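Local coordinates for protein fructose-bisphosphate aldolase class I (Thermoproteus tenax, PDB 1W8S) that is a class I aldolase of the DeoC/LacD family, built on a TIM-barrel fold, with 1,6-di-O-phosphono-beta-D-fructofuranose bound in this model, at residues Thr209-Asp212 with Phe213-Gln216. The protein carries 2 engineered substitutions. Residues are numbered along the deposited sequence; the frame is centred on the assembly and turned at random.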
ATOM      1  N   THR E 209      26.778  25.888 -26.826  1.00 18.66           N
ATOM      2  CA  THR E 209      27.647  27.006 -26.472  1.00 17.85           C
ATOM      3  C   THR E 209      27.151  27.660 -25.197  1.00 17.54           C
ATOM      4  O   THR E 209      25.973  27.580 -24.856  1.00 15.47           O
ATOM      5  CB  THR E 209      27.665  28.072 -27.572  1.00 18.36           C
ATOM      6  OG1 THR E 209      26.357  28.641 -27.698  1.00 17.69           O
ATOM      7  CG2 THR E 209      27.977  27.461 -28.943  1.00 18.16           C
ATOM      8  N   GLU E 210      28.058  28.362 -24.530  1.00 17.39           N
ATOM      9  CA  GLU E 210      27.694  29.135 -23.352  1.00 17.47           C
ATOM     10  C   GLU E 210      26.674  30.190 -23.732  1.00 17.05           C
ATOM     11  O   GLU E 210      25.770  30.477 -22.959  1.00 16.40           O
ATOM     12  CB  GLU E 210      28.943  29.758 -22.710  1.00 17.53           C
ATOM     13  CG  GLU E 210      29.776  28.677 -22.036  1.00 17.77           C
ATOM     14  CD  GLU E 210      31.010  29.179 -21.334  1.00 19.28           C
ATOM     15  OE1 GLU E 210      31.385  30.362 -21.502  1.00 18.12           O
ATOM     16  OE2 GLU E 210      31.606  28.357 -20.608  1.00 20.29           O
ATOM     17  N   GLU E 211      26.798  30.738 -24.941  1.00 16.90           N
ATOM     18  CA  GLU E 211      25.885  31.781 -25.375  1.00 17.57           C
ATOM     19  C   GLU E 211      24.449  31.272 -25.508  1.00 16.49           C
ATOM     20  O   GLU E 211      23.526  32.013 -25.237  1.00 16.01           O
ATOM     21  CB  GLU E 211      26.359  32.423 -26.694  1.00 18.47           C
ATOM     22  CG  GLU E 211      25.730  33.780 -26.978  1.00 22.42           C
ATOM     23  CD  GLU E 211      26.093  34.822 -25.927  1.00 27.75           C
ATOM     24  OE1 GLU E 211      27.312  35.005 -25.652  1.00 31.70           O
ATOM     25  OE2 GLU E 211      25.164  35.455 -25.379  1.00 30.76           O
ATOM     26  N   ASP E 212      24.264  30.016 -25.912  1.00 16.47           N
ATOM     27  CA  ASP E 212      22.936  29.443 -26.063  1.00 15.91           C
ATOM     28  C   ASP E 212      22.282  29.450 -24.682  1.00 15.68           C
ATOM     29  O   ASP E 212      21.127  29.806 -24.559  1.00 14.87           O
ATOM     30  CB  ASP E 212      22.961  27.992 -26.553  1.00 16.34           C
ATOM     31  CG  ASP E 212      23.369  27.835 -27.999  1.00 17.92           C
ATOM     32  OD1 ASP E 212      23.229  28.785 -28.814  1.00 23.35           O
ATOM     33  OD2 ASP E 212      23.862  26.765 -28.415  1.00 19.85           O
ATOM     34  N   PHE E 213      23.022  29.030 -23.654  1.00 15.32           N
ATOM     35  CA  PHE E 213      22.479  29.032 -22.293  1.00 14.38           C
ATOM     36  C   PHE E 213      22.152  30.421 -21.743  1.00 14.59           C
ATOM     37  O   PHE E 213      21.115  30.619 -21.118  1.00 14.12           O
ATOM     38  CB  PHE E 213      23.392  28.317 -21.303  1.00 13.83           C
ATOM     39  CG  PHE E 213      22.707  28.030 -20.015  1.00 12.60           C
ATOM     40  CD1 PHE E 213      21.593  27.203 -19.989  1.00 13.46           C
ATOM     41  CD2 PHE E 213      23.122  28.628 -18.828  1.00 12.53           C
ATOM     42  CE1 PHE E 213      20.909  26.951 -18.784  1.00 14.96           C
ATOM     43  CE2 PHE E 213      22.429  28.364 -17.614  1.00 10.15           C
ATOM     44  CZ  PHE E 213      21.342  27.557 -17.606  1.00 13.61           C
ATOM     45  N   LEU E 214      23.042  31.379 -21.955  1.00 15.44           N
ATOM     46  CA  LEU E 214      22.809  32.739 -21.478  1.00 15.79           C
ATOM     47  C   LEU E 214      21.556  33.334 -22.130  1.00 15.92           C
ATOM     48  O   LEU E 214      20.829  34.086 -21.502  1.00 15.15           O
ATOM     49  CB  LEU E 214      24.036  33.632 -21.761  1.00 16.47           C
ATOM     50  CG  LEU E 214      25.253  33.423 -20.858  1.00 17.33           C
ATOM     51  CD1 LEU E 214      26.475  34.165 -21.399  1.00 18.71           C
ATOM     52  CD2 LEU E 214      24.958  33.852 -19.418  1.00 17.12           C
ATOM     53  N   LYS E 215      21.323  32.989 -23.396  1.00 16.41           N
ATOM     54  CA  LYS E 215      20.163  33.466 -24.147  1.00 17.12           C
ATOM     55  C   LYS E 215      18.864  32.861 -23.618  1.00 15.87           C
ATOM     56  O   LYS E 215      17.834  33.525 -23.596  1.00 15.45           O
ATOM     57  CB  LYS E 215      20.325  33.152 -25.649  1.00 17.72           C
ATOM     58  CG  LYS E 215      21.293  34.081 -26.382  1.00 21.18           C
ATOM     59  CD  LYS E 215      20.961  34.237 -27.876  1.00 25.26           C
ATOM     60  CE  LYS E 215      20.027  35.451 -28.113  1.00 28.10           C
ATOM     61  NZ  LYS E 215      18.881  35.476 -27.108  1.00 28.24           N
ATOM     62  N   GLN E 216      18.901  31.597 -23.199  1.00 15.32           N
ATOM     63  CA  GLN E 216      17.755  30.991 -22.546  1.00 14.71           C
ATOM     64  C   GLN E 216      17.477  31.671 -21.203  1.00 13.83           C
ATOM     65  O   GLN E 216      16.336  31.984 -20.899  1.00 12.28           O
ATOM     66  CB  GLN E 216      17.967  29.491 -22.304  1.00 15.60           C
ATOM     67  CG  GLN E 216      17.986  28.662 -23.574  1.00 17.96           C
ATOM     68  CD  GLN E 216      18.402  27.207 -23.345  1.00 20.68           C
ATOM     69  OE1 GLN E 216      18.994  26.870 -22.318  1.00 22.77           O
ATOM     70  NE2 GLN E 216      18.094  26.351 -24.307  1.00 21.39           N
TER
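Three consecutive i to i+4 backbone bonds, L214 N to E210 O (3.0 Å), K215 N to E211 O and Q216 N to D212 O, the first the straightest, with an N-H...O angle of 164°, define the opening turns of helix 210-222. This start is closed by a capping box. T209, at the N-cap, takes the amide of D212 on its hydroxyl, D212 N to T209 OG1 measuring 3.1 Å. The return bond, T209 N to D212 OD2, is weak at 3.4 Å; D212 reaches it with CG beside its own backbone N (chi1 -72°), which turns the carboxylate back toward the cap. Within the TIM barrel, the helix belongs to the beta-alpha-beta unit between strands 199-202 and 227-230. F213, the buried residue of the group, packs against M201 of the barrel strand and F243 of helix 240-253, its side chain about 6 Å from the bound 1,6-di-O-phosphono-beta-D-fructofuranose. L214 also meets F243, and L247 besides, on helix 240-253. On the exposed face E211 and K215 are one turn apart without a salt bridge: E211 OE2 lies 6.5 Å from K215 NZ, the lysine chain being bent at chi3 and chi4. The carboxylate comes nearer the lysine's methylenes than its ammonium, with E211 OE2 4.2 Å from K215 CG, while that same CG sits 3.3 Å from E211 O.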